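Long-range contacts in phosphoribosylaminoimidazole-succinocarboxamide synthase (Pyrococcus horikoshii, PDB 4O7Y), which catalyses the ATP-dependent joining of L-aspartate to the carboxylate of 5-amino-1-(5-phospho-D-ribosyl)imidazole-4-carboxylate, a step of de novo purine biosynthesis: residues D173-F178 with L188-S193; V92-A97 with P113-E118; D29-F34 with D211-D216. All coordinates share one frame; numbering follows the deposited sequence.

Interaction 1: residues D173-F178 with L188-S193; sequences DFKLEF and LADEIS. With C5P (cytidine-5'-monophosphate), chain B.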
loop_
_atom_site.group_PDB
_atom_site.type_symbol
_atom_site.label_atom_id
_atom_site.label_comp_id
_atom_site.label_asym_id
_atom_site.label_seq_id
_atom_site.Cartn_x
_atom_site.Cartn_y
_atom_site.Cartn_z
ATOM N N ASP A 173 -6.663 11.628 -12.318
ATOM C CA ASP A 173 -5.628 10.638 -11.949
ATOM C C ASP A 173 -5.211 9.908 -13.223
ATOM O O ASP A 173 -5.795 10.153 -14.275
ATOM C CB ASP A 173 -6.096 9.667 -10.834
ATOM C CG ASP A 173 -7.366 8.825 -11.220
ATOM O OD1 ASP A 173 -7.565 8.446 -12.390
ATOM O OD2 ASP A 173 -8.176 8.532 -10.333
ATOM N N PHE A 174 -4.199 9.043 -13.157
ATOM C CA PHE A 174 -3.825 8.250 -14.327
ATOM C C PHE A 174 -2.844 7.160 -13.946
ATOM O O PHE A 174 -2.223 7.201 -12.886
ATOM C CB PHE A 174 -3.221 9.118 -15.460
ATOM C CG PHE A 174 -1.960 9.844 -15.069
ATOM C CD1 PHE A 174 -0.712 9.348 -15.435
ATOM C CD2 PHE A 174 -2.014 11.029 -14.337
ATOM C CE1 PHE A 174 0.457 10.005 -15.072
ATOM C CE2 PHE A 174 -0.844 11.703 -13.984
ATOM C CZ PHE A 174 0.405 11.184 -14.345
ATOM N N LYS A 175 -2.695 6.196 -14.837
ATOM C CA LYS A 175 -1.811 5.068 -14.605
ATOM C C LYS A 175 -0.714 5.062 -15.684
ATOM O O LYS A 175 -0.999 5.236 -16.893
ATOM C CB LYS A 175 -2.589 3.753 -14.651
ATOM C CG LYS A 175 -1.753 2.490 -14.363
ATOM C CD LYS A 175 -1.124 1.896 -15.638
ATOM C CE LYS A 175 -2.172 1.249 -16.570
ATOM N NZ LYS A 175 -1.545 0.850 -17.882
ATOM N N LEU A 176 0.513 4.807 -15.222
ATOM C CA LEU A 176 1.686 4.650 -16.051
ATOM C C LEU A 176 2.354 3.287 -15.856
ATOM O O LEU A 176 2.214 2.635 -14.794
ATOM C CB LEU A 176 2.740 5.726 -15.704
ATOM C CG LEU A 176 2.378 7.200 -15.922
ATOM C CD1 LEU A 176 3.586 8.058 -15.530
ATOM C CD2 LEU A 176 1.935 7.502 -17.364
ATOM N N GLU A 177 3.107 2.878 -16.882
ATOM C CA GLU A 177 3.959 1.684 -16.794
ATOM C C GLU A 177 5.338 2.007 -17.352
ATOM O O GLU A 177 5.508 2.940 -18.163
ATOM C CB GLU A 177 3.338 0.492 -17.521
ATOM C CG GLU A 177 1.922 0.134 -17.047
ATOM C CD GLU A 177 1.428 -1.199 -17.594
ATOM O OE1 GLU A 177 2.224 -2.014 -18.093
ATOM O OE2 GLU A 177 0.236 -1.447 -17.494
ATOM N N PHE A 178 6.336 1.261 -16.903
ATOM C CA PHE A 178 7.717 1.605 -17.193
ATOM C C PHE A 178 8.481 0.332 -17.487
ATOM O O PHE A 178 8.111 -0.746 -17.013
ATOM C CB PHE A 178 8.400 2.275 -15.984
ATOM C CG PHE A 178 7.865 3.641 -15.637
ATOM C CD1 PHE A 178 8.466 4.794 -16.166
ATOM C CD2 PHE A 178 6.758 3.779 -14.778
ATOM C CE1 PHE A 178 8.005 6.063 -15.844
ATOM C CE2 PHE A 178 6.276 5.049 -14.469
ATOM C CZ PHE A 178 6.898 6.193 -15.002
ATOM N N LEU A 188 9.366 5.307 -19.940
ATOM C CA LEU A 188 7.893 5.247 -19.896
ATOM C C LEU A 188 7.313 4.422 -21.054
ATOM O O LEU A 188 7.697 4.610 -22.233
ATOM C CB LEU A 188 7.329 6.682 -19.916
ATOM C CG LEU A 188 5.811 6.840 -19.817
ATOM C CD1 LEU A 188 5.378 6.242 -18.502
ATOM C CD2 LEU A 188 5.438 8.311 -19.823
ATOM N N ALA A 189 6.399 3.508 -20.727
ATOM C CA ALA A 189 5.925 2.511 -21.682
ATOM C C ALA A 189 4.394 2.490 -21.814
ATOM O O ALA A 189 3.727 3.509 -21.543
ATOM C CB ALA A 189 6.462 1.132 -21.307
ATOM N N ASP A 190 3.862 1.346 -22.243
ATOM C CA ASP A 190 2.415 1.116 -22.382
ATOM C C ASP A 190 1.732 2.308 -23.104
ATOM O O ASP A 190 2.219 2.750 -24.183
ATOM C CB ASP A 190 1.783 0.816 -21.004
ATOM C CG ASP A 190 0.383 0.154 -21.110
ATOM O OD1 ASP A 190 -0.588 0.776 -20.663
ATOM O OD2 ASP A 190 0.244 -0.971 -21.633
ATOM N N GLU A 191 0.625 2.825 -22.533
ATOM C CA GLU A 191 -0.195 3.819 -23.231
ATOM C C GLU A 191 -0.550 4.997 -22.324
ATOM O O GLU A 191 -0.428 4.896 -21.097
ATOM C CB GLU A 191 -1.510 3.181 -23.783
ATOM C CG GLU A 191 -2.614 2.977 -22.738
ATOM C CD GLU A 191 -3.884 2.317 -23.273
ATOM O OE1 GLU A 191 -4.712 2.973 -23.950
ATOM O OE2 GLU A 191 -4.086 1.131 -22.975
ATOM N N ILE A 192 -1.041 6.081 -22.926
ATOM C CA ILE A 192 -1.627 7.199 -22.162
ATOM C C ILE A 192 -2.870 7.606 -22.950
ATOM O O ILE A 192 -2.760 8.237 -24.001
ATOM C CB ILE A 192 -0.662 8.422 -21.967
ATOM C CG1 ILE A 192 0.649 8.023 -21.279
ATOM C CG2 ILE A 192 -1.291 9.506 -21.084
ATOM C CD1 ILE A 192 1.659 9.154 -21.194
ATOM N N SER A 193 -4.042 7.250 -22.423
ATOM C CA SER A 193 -5.289 7.477 -23.123
ATOM C C SER A 193 -6.458 7.686 -22.163
ATOM O O SER A 193 -6.302 7.605 -20.916
ATOM C CB SER A 193 -5.584 6.274 -24.023
ATOM O OG SER A 193 -5.923 5.154 -23.230
HETATM O O3P C5P B . -7.221 2.806 -8.623
HETATM P P C5P B . -8.371 3.224 -9.545
HETATM O O1P C5P B . -9.197 2.078 -10.051
HETATM O O2P C5P B . -9.165 4.375 -8.968
HETATM O "O5'" C5P B . -7.741 3.800 -10.875
HETATM C "C5'" C5P B . -6.752 4.865 -10.833
HETATM C "C4'" C5P B . -6.421 5.359 -12.251
HETATM O "O4'" C5P B . -5.535 4.411 -12.848
HETATM C "C3'" C5P B . -7.624 5.455 -13.212
HETATM O "O3'" C5P B . -7.389 6.507 -14.157
HETATM C "C2'" C5P B . -7.637 4.140 -13.957
HETATM O "O2'" C5P B . -8.203 4.279 -15.272
HETATM C "C1'" C5P B . -6.149 3.818 -14.008
HETATM N N1 C5P B . -5.878 2.373 -14.033
HETATM C C2 C5P B . -5.482 1.740 -15.256
HETATM N N3 C5P B . -5.229 0.404 -15.278
HETATM C C4 C5P B . -5.345 -0.321 -14.141
HETATM C C5 C5P B . -5.748 0.268 -12.932
HETATM C C6 C5P B . -6.007 1.637 -12.896
HETATM O O2 C5P B . -5.362 2.407 -16.304
HETATM N N4 C5P B . -5.090 -1.650 -14.168
HETATM O O HOH W 1 -0.916 3.311 -18.680
HETATM O O HOH W 2 2.307 4.413 -19.256
#

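Interaction 2: residues V92-A97 with P113-E118; sequences VRNVVA and PEPIVE. With C5P (cytidine-5'-monophosphate), chain B.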
loop_
_atom_site.group_PDB
_atom_site.type_symbol
_atom_site.label_atom_id
_atom_site.label_comp_id
_atom_site.label_asym_id
_atom_site.label_seq_id
_atom_site.Cartn_x
_atom_site.Cartn_y
_atom_site.Cartn_z
ATOM N N VAL A 92 -0.817 8.052 -10.373
ATOM C CA VAL A 92 -0.657 9.409 -9.830
ATOM C C VAL A 92 -2.063 9.993 -9.706
ATOM O O VAL A 92 -2.842 9.888 -10.641
ATOM C CB VAL A 92 0.193 10.306 -10.758
ATOM C CG1 VAL A 92 0.426 11.671 -10.129
ATOM C CG2 VAL A 92 1.516 9.642 -11.073
ATOM N N ARG A 93 -2.376 10.587 -8.551
ATOM C CA ARG A 93 -3.725 11.086 -8.274
ATOM C C ARG A 93 -3.684 12.554 -7.796
ATOM O O ARG A 93 -2.927 12.896 -6.890
ATOM C CB ARG A 93 -4.411 10.169 -7.249
ATOM C CG ARG A 93 -3.966 8.704 -7.356
ATOM C CD ARG A 93 -4.732 7.746 -6.448
ATOM N NE ARG A 93 -6.088 7.566 -6.934
ATOM C CZ ARG A 93 -6.634 6.427 -7.356
ATOM N NH1 ARG A 93 -5.975 5.263 -7.332
ATOM N NH2 ARG A 93 -7.894 6.460 -7.778
ATOM N N ASN A 94 -4.470 13.412 -8.447
ATOM C CA ASN A 94 -4.603 14.840 -8.088
ATOM C C ASN A 94 -5.917 15.144 -7.378
ATOM O O ASN A 94 -5.972 16.022 -6.499
ATOM C CB ASN A 94 -4.476 15.715 -9.328
ATOM C CG ASN A 94 -3.156 15.490 -10.048
ATOM O OD1 ASN A 94 -2.073 15.641 -9.445
ATOM N ND2 ASN A 94 -3.227 15.082 -11.310
ATOM N N VAL A 95 -6.944 14.376 -7.736
ATOM C CA VAL A 95 -8.309 14.584 -7.268
ATOM C C VAL A 95 -8.856 13.221 -6.826
ATOM O O VAL A 95 -8.596 12.224 -7.507
ATOM C CB VAL A 95 -9.145 15.156 -8.429
ATOM C CG1 VAL A 95 -10.632 15.165 -8.092
ATOM C CG2 VAL A 95 -8.644 16.561 -8.791
ATOM N N VAL A 96 -9.542 13.159 -5.678
ATOM C CA VAL A 96 -10.098 11.889 -5.174
ATOM C C VAL A 96 -11.165 11.299 -6.124
ATOM O O VAL A 96 -12.147 11.972 -6.552
ATOM C CB VAL A 96 -10.616 11.998 -3.704
ATOM C CG1 VAL A 96 -11.263 10.719 -3.250
ATOM C CG2 VAL A 96 -9.465 12.309 -2.754
ATOM N N ALA A 97 -10.961 10.030 -6.458
ATOM C CA ALA A 97 -11.892 9.292 -7.329
ATOM C C ALA A 97 -11.541 7.803 -7.242
ATOM O O ALA A 97 -10.467 7.436 -6.747
ATOM C CB ALA A 97 -11.779 9.788 -8.776
ATOM N N PRO A 113 -4.109 18.090 -1.503
ATOM C CA PRO A 113 -3.132 19.157 -1.236
ATOM C C PRO A 113 -1.862 18.957 -2.089
ATOM O O PRO A 113 -1.260 19.931 -2.526
ATOM C CB PRO A 113 -2.846 19.022 0.273
ATOM C CG PRO A 113 -3.203 17.594 0.627
ATOM C CD PRO A 113 -4.306 17.200 -0.334
ATOM N N GLU A 114 -1.483 17.696 -2.341
ATOM C CA GLU A 114 -0.353 17.390 -3.231
ATOM C C GLU A 114 -0.609 16.042 -3.928
ATOM O O GLU A 114 -1.428 15.247 -3.456
ATOM C CB GLU A 114 0.984 17.399 -2.467
ATOM C CG GLU A 114 1.193 16.256 -1.478
ATOM C CD GLU A 114 2.561 16.288 -0.797
ATOM O OE1 GLU A 114 3.396 15.404 -1.090
ATOM O OE2 GLU A 114 2.803 17.192 0.033
ATOM N N PRO A 115 0.083 15.777 -5.062
ATOM C CA PRO A 115 -0.241 14.496 -5.726
ATOM C C PRO A 115 0.112 13.253 -4.881
ATOM O O PRO A 115 1.110 13.255 -4.171
ATOM C CB PRO A 115 0.602 14.532 -7.009
ATOM C CG PRO A 115 0.972 15.966 -7.211
ATOM C CD PRO A 115 1.064 16.572 -5.839
ATOM N N ILE A 116 -0.750 12.233 -4.913
ATOM C CA ILE A 116 -0.459 10.900 -4.366
ATOM C C ILE A 116 0.121 9.975 -5.460
ATOM O O ILE A 116 -0.389 9.947 -6.567
ATOM C CB ILE A 116 -1.770 10.298 -3.806
ATOM C CG1 ILE A 116 -2.201 11.134 -2.588
ATOM C CG2 ILE A 116 -1.601 8.812 -3.485
ATOM C CD1 ILE A 116 -3.366 10.577 -1.783
ATOM N N VAL A 117 1.187 9.233 -5.174
ATOM C CA VAL A 117 1.684 8.228 -6.141
ATOM C C VAL A 117 1.409 6.878 -5.479
ATOM O O VAL A 117 1.729 6.695 -4.281
ATOM C CB VAL A 117 3.200 8.348 -6.403
ATOM C CG1 VAL A 117 3.653 7.342 -7.452
ATOM C CG2 VAL A 117 3.582 9.780 -6.815
ATOM N N GLU A 118 0.799 5.949 -6.215
ATOM C CA GLU A 118 0.558 4.608 -5.682
ATOM C C GLU A 118 1.212 3.579 -6.591
ATOM O O GLU A 118 1.173 3.717 -7.825
ATOM C CB GLU A 118 -0.937 4.290 -5.559
ATOM C CG GLU A 118 -1.741 5.222 -4.655
ATOM C CD GLU A 118 -3.249 4.980 -4.734
ATOM O OE1 GLU A 118 -3.732 4.432 -5.747
ATOM O OE2 GLU A 118 -3.971 5.352 -3.783
HETATM O O3P C5P B . -7.221 2.806 -8.623
HETATM P P C5P B . -8.371 3.224 -9.545
HETATM O O1P C5P B . -9.197 2.078 -10.051
HETATM O O2P C5P B . -9.165 4.375 -8.968
HETATM O "O5'" C5P B . -7.741 3.800 -10.875
HETATM C "C5'" C5P B . -6.752 4.865 -10.833
HETATM C "C4'" C5P B . -6.421 5.359 -12.251
HETATM O "O4'" C5P B . -5.535 4.411 -12.848
HETATM C "C3'" C5P B . -7.624 5.455 -13.212
HETATM O "O3'" C5P B . -7.389 6.507 -14.157
HETATM C "C2'" C5P B . -7.637 4.140 -13.957
HETATM O "O2'" C5P B . -8.203 4.279 -15.272
HETATM C "C1'" C5P B . -6.149 3.818 -14.008
HETATM N N1 C5P B . -5.878 2.373 -14.033
HETATM C C2 C5P B . -5.482 1.740 -15.256
HETATM N N3 C5P B . -5.229 0.404 -15.278
HETATM C C4 C5P B . -5.345 -0.321 -14.141
HETATM C C5 C5P B . -5.748 0.268 -12.932
HETATM C C6 C5P B . -6.007 1.637 -12.896
HETATM O O2 C5P B . -5.362 2.407 -16.304
HETATM N N4 C5P B . -5.090 -1.650 -14.168
#

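Interaction 3: residues D29-F34 with D211-D216; sequences DDATAF and DVFRFD. With C5P (cytidine-5'-monophosphate), chain B; PO4 (phosphate ion), chain C.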
loop_
_atom_site.group_PDB
_atom_site.type_symbol
_atom_site.label_atom_id
_atom_site.label_comp_id
_atom_site.label_asym_id
_atom_site.label_seq_id
_atom_site.Cartn_x
_atom_site.Cartn_y
_atom_site.Cartn_z
ATOM N N ASP A 29 -10.487 -2.370 -30.271
ATOM C CA ASP A 29 -11.729 -1.693 -29.918
ATOM C C ASP A 29 -12.391 -2.221 -28.651
ATOM O O ASP A 29 -13.379 -1.643 -28.188
ATOM C CB ASP A 29 -12.701 -1.704 -31.109
ATOM C CG ASP A 29 -12.318 -0.691 -32.166
ATOM O OD1 ASP A 29 -12.979 -0.643 -33.232
ATOM O OD2 ASP A 29 -11.342 0.061 -31.939
ATOM N N ASP A 30 -11.839 -3.308 -28.105
ATOM C CA ASP A 30 -12.320 -3.946 -26.875
ATOM C C ASP A 30 -12.143 -3.066 -25.644
ATOM O O ASP A 30 -11.112 -2.393 -25.485
ATOM C CB ASP A 30 -11.604 -5.278 -26.643
ATOM C CG ASP A 30 -11.726 -6.210 -27.824
ATOM O OD1 ASP A 30 -10.690 -6.755 -28.263
ATOM O OD2 ASP A 30 -12.857 -6.383 -28.322
ATOM N N ALA A 31 -13.163 -3.072 -24.788
ATOM C CA ALA A 31 -13.085 -2.448 -23.474
ATOM C C ALA A 31 -13.512 -3.441 -22.414
ATOM O O ALA A 31 -14.440 -4.220 -22.618
ATOM C CB ALA A 31 -13.923 -1.164 -23.417
ATOM N N THR A 32 -12.797 -3.447 -21.291
ATOM C CA THR A 32 -13.107 -4.327 -20.161
ATOM C C THR A 32 -13.039 -3.487 -18.900
ATOM O O THR A 32 -12.348 -2.469 -18.858
ATOM C CB THR A 32 -12.104 -5.495 -20.007
ATOM O OG1 THR A 32 -10.775 -4.969 -19.885
ATOM C CG2 THR A 32 -12.140 -6.428 -21.215
ATOM N N ALA A 33 -13.755 -3.914 -17.870
ATOM C CA ALA A 33 -13.697 -3.244 -16.588
ATOM C C ALA A 33 -14.003 -4.234 -15.497
ATOM O O ALA A 33 -14.448 -5.354 -15.770
ATOM C CB ALA A 33 -14.637 -2.043 -16.526
ATOM N N PHE A 34 -13.737 -3.812 -14.268
ATOM C CA PHE A 34 -14.038 -4.595 -13.075
ATOM C C PHE A 34 -13.380 -5.966 -13.137
ATOM O O PHE A 34 -14.047 -6.993 -12.987
ATOM C CB PHE A 34 -15.555 -4.679 -12.860
ATOM C CG PHE A 34 -16.236 -3.326 -12.827
ATOM C CD1 PHE A 34 -15.761 -2.306 -11.990
ATOM C CD2 PHE A 34 -17.346 -3.069 -13.625
ATOM C CE1 PHE A 34 -16.379 -1.064 -11.955
ATOM C CE2 PHE A 34 -17.979 -1.831 -13.584
ATOM C CZ PHE A 34 -17.490 -0.828 -12.754
ATOM N N ASP A 211 -14.571 5.915 -17.359
ATOM C CA ASP A 211 -15.628 5.878 -16.330
ATOM C C ASP A 211 -17.042 5.929 -16.964
ATOM O O ASP A 211 -18.004 5.411 -16.402
ATOM C CB ASP A 211 -15.447 6.993 -15.299
ATOM C CG ASP A 211 -14.418 6.646 -14.208
ATOM O OD1 ASP A 211 -14.079 5.457 -13.981
ATOM O OD2 ASP A 211 -13.969 7.593 -13.546
ATOM N N VAL A 212 -17.144 6.540 -18.141
ATOM C CA VAL A 212 -18.384 6.552 -18.932
ATOM C C VAL A 212 -18.831 5.119 -19.231
ATOM O O VAL A 212 -20.006 4.800 -19.109
ATOM C CB VAL A 212 -18.160 7.361 -20.222
ATOM C CG1 VAL A 212 -19.255 7.119 -21.258
ATOM C CG2 VAL A 212 -17.999 8.837 -19.864
ATOM N N PHE A 213 -17.876 4.255 -19.583
ATOM C CA PHE A 213 -18.156 2.824 -19.750
ATOM C C PHE A 213 -18.292 2.095 -18.425
ATOM O O PHE A 213 -19.213 1.296 -18.259
ATOM C CB PHE A 213 -17.103 2.167 -20.662
ATOM C CG PHE A 213 -17.082 0.655 -20.613
ATOM C CD1 PHE A 213 -18.160 -0.099 -21.092
ATOM C CD2 PHE A 213 -15.968 -0.018 -20.107
ATOM C CE1 PHE A 213 -18.120 -1.489 -21.063
ATOM C CE2 PHE A 213 -15.929 -1.408 -20.076
ATOM C CZ PHE A 213 -17.005 -2.146 -20.552
ATOM N N ARG A 214 -17.385 2.361 -17.480
ATOM C CA ARG A 214 -17.438 1.675 -16.185
ATOM C C ARG A 214 -18.817 1.850 -15.546
ATOM O O ARG A 214 -19.397 0.877 -15.072
ATOM C CB ARG A 214 -16.370 2.176 -15.208
ATOM C CG ARG A 214 -14.987 1.589 -15.423
ATOM C CD ARG A 214 -14.007 2.142 -14.385
ATOM N NE ARG A 214 -12.622 1.850 -14.779
ATOM C CZ ARG A 214 -11.728 2.750 -15.200
ATOM N NH1 ARG A 214 -10.506 2.343 -15.542
ATOM N NH2 ARG A 214 -12.026 4.047 -15.277
ATOM N N PHE A 215 -19.315 3.090 -15.538
ATOM C CA PHE A 215 -20.543 3.404 -14.805
ATOM C C PHE A 215 -21.723 3.867 -15.670
ATOM O O PHE A 215 -22.638 4.524 -15.169
ATOM C CB PHE A 215 -20.231 4.427 -13.704
ATOM C CG PHE A 215 -19.133 3.989 -12.783
ATOM C CD1 PHE A 215 -19.305 2.869 -11.960
ATOM C CD2 PHE A 215 -17.921 4.676 -12.744
ATOM C CE1 PHE A 215 -18.292 2.454 -11.124
ATOM C CE2 PHE A 215 -16.895 4.253 -11.916
ATOM C CZ PHE A 215 -17.084 3.142 -11.102
ATOM N N ASP A 216 -21.701 3.517 -16.957
ATOM C CA ASP A 216 -22.814 3.807 -17.868
ATOM C C ASP A 216 -23.236 5.277 -17.803
ATOM O O ASP A 216 -24.421 5.609 -17.683
ATOM C CB ASP A 216 -23.988 2.846 -17.593
ATOM C CG ASP A 216 -23.552 1.390 -17.604
ATOM O OD1 ASP A 216 -22.915 0.954 -18.584
ATOM O OD2 ASP A 216 -23.821 0.675 -16.626
HETATM O O3P C5P B . -7.221 2.806 -8.623
HETATM P P C5P B . -8.371 3.224 -9.545
HETATM O O1P C5P B . -9.197 2.078 -10.051
HETATM O O2P C5P B . -9.165 4.375 -8.968
HETATM O "O5'" C5P B . -7.741 3.800 -10.875
HETATM C "C5'" C5P B . -6.752 4.865 -10.833
HETATM C "C4'" C5P B . -6.421 5.359 -12.251
HETATM O "O4'" C5P B . -5.535 4.411 -12.848
HETATM C "C3'" C5P B . -7.624 5.455 -13.212
HETATM O "O3'" C5P B . -7.389 6.507 -14.157
HETATM C "C2'" C5P B . -7.637 4.140 -13.957
HETATM O "O2'" C5P B . -8.203 4.279 -15.272
HETATM C "C1'" C5P B . -6.149 3.818 -14.008
HETATM N N1 C5P B . -5.878 2.373 -14.033
HETATM C C2 C5P B . -5.482 1.740 -15.256
HETATM N N3 C5P B . -5.229 0.404 -15.278
HETATM C C4 C5P B . -5.345 -0.321 -14.141
HETATM C C5 C5P B . -5.748 0.268 -12.932
HETATM C C6 C5P B . -6.007 1.637 -12.896
HETATM O O2 C5P B . -5.362 2.407 -16.304
HETATM N N4 C5P B . -5.090 -1.650 -14.168
HETATM P P PO4 C . -11.058 -1.480 -14.712
HETATM O O1 PO4 C . -12.316 -1.501 -13.868
HETATM O O2 PO4 C . -11.183 -0.382 -15.744
HETATM O O3 PO4 C . -9.867 -1.214 -13.822
HETATM O O4 PO4 C . -10.824 -2.798 -15.433
#

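Interaction 1: residues D173-F178 with L188-S193
K175 reaches across to D190 with its ammonium, NZ lying 2.9 Å from D190 OD1 in a salt bridge. The same nitrogen also bonds E177 OE2, so one lysine binds two carboxylates whose planes lie stacked, 1° apart. D190 has K13 as a second cation, on OD2, which probably eases the repulsion between the acids. Were E177 an alanine, K175 NZ would probably lose one of its two carboxylates and D190 the group stacked on it. The network lies beside an antiparallel pairing in the six-stranded sheet, where F178 and L188 form a non-hydrogen-bonded pair and A189 N donates to E177 O at 2.8 Å. Next to this pair, L188 CD1 sits over one face of the F178 ring, 4.0 Å from the centroid, and also touches L176 CD2. CG of L188 stands anti to its backbone N (chi1 -177°), directing CD1 to that ring. A water bonded to K175 NZ bridges to E191 O, tying the lysine to the loop. Toward the bound nucleotide, K175 CE comes within 3.4 Å of O2 of the cytidine monophosphate, and D173 OD1 accepts its O3' hydroxyl at 2.6 Å.

Interaction 2: residues V92-A97 with P113-E118
R93 and I116 face each other as an antiparallel hydrogen-bonded pair: R93 N donates to I116 O at 2.9 Å and I116 N to R93 O at 3.0 Å. The R93 side chain, modelled in two conformers of which one is described here, starts beside this ladder, with CB 4.3 Å from CB of I116. CG passes near I116 O, and CD then runs alongside the carboxylate of E118, 3.5 Å from its OE1. A bend at chi3 (71°) turns the guanidinium toward the nucleotide. NH1 forms a salt bridge to E118 OE1 at 2.9 Å, approaching from above the carboxylate plane, while the guanidinium and carboxylate planes stand 59° apart. The same NH1 donates to O3P of the bound cytidine monophosphate, and NH2 donates to O2P at 2.7 Å in a nearly straight bond (168°). Two nitrogens thus grip two phosphate oxygens, and in this conformer the bond to E118 adds a third hold. E118 OE1 is held in turn by the hydroxyl of Y120.

Beyond the R93-I116 pair, N94 lies opposite P115, N94 OD1 being 3.8 Å from P115 CB; the amide of N94 is also anchored through ND2 to N157 of helix 143-165. V117 O is bonded by N132 of the second subunit, so strand 111-121 also contacts the dimer partner here. The whole is a two-strand antiparallel pairing in the six-stranded sheet of the SAICAR synthetase fold, from which an arginine projects to bind the phosphate of the nucleotide.

Interaction 3: residues D29-F34 with D211-D216
A31 and A33 on strand 30-33 come up against the short helix 211-214 without any backbone bond between the segments, the closest CA atoms being those of A33 and R214, 6.2 Å apart. Strand 30-33 belongs to a two-stranded antiparallel hairpin with strand 38-41, and the contact is a strand-on-helix packing at the rim of the ligand pocket. F213 buries the largest area of any residue in the contact. With chi1 at 165° its ring swings out to the strand, where A31 CB lies over one face, 4.2 Å from the centroid. At the rim of that ring, T32 C lies near its plane, while A33 CB approaches CE2 obliquely at 3.8 Å. K38 makes a cation-pi contact with the same ring, and F42 meets it with the planes nearly perpendicular.

Nearer the pocket, A33 CB rests on R214 CG. F34 turns the edge of its ring to the helix, with CE2 3.4 Å from R214 O, and its CZ touches F215 CE1; the two rings lie oblique, planes at 56°. R214 runs extended from CG to NE, so that its guanidinium projects past A33 to the ligands. NE and NH1 both donate to O2 of a bound phosphate ion, probably from the crystallisation liquor, and NH1 also reaches O2' of the cytidine monophosphate at 3.0 Å. On the remaining nitrogen, NH2 forms a salt bridge to D211 OD1 one helical turn back, which steadies the plane; D211 also bridges to R198. From the strand side the phosphate ion is held by the backbone, F34 N donating to its O1 at 2.7 Å with an N-H...O angle of 170°.

How the interactions relate
Interactions 1 and 2 are buried and share the six-stranded sheet: strands 169-180 and 84-93 are neighbours in it, F174 N probably bonds V92 O, and D173 lies close to R93. Interaction 1 has its centre about 3 Å from the centre of the chain, whereas interaction 2, farther out, meets the second subunit. Interaction 3 is partly buried at the pocket rim, on a separate hairpin and helix; its segments enclose the other two along the chain. All three reach the cytidine monophosphate, with differing chemistry: a carboxylate for the sugar in interaction 1, an arginine for the nucleotide phosphate in interaction 2, and in interaction 3 an arginine for O2' and a separate phosphate ion.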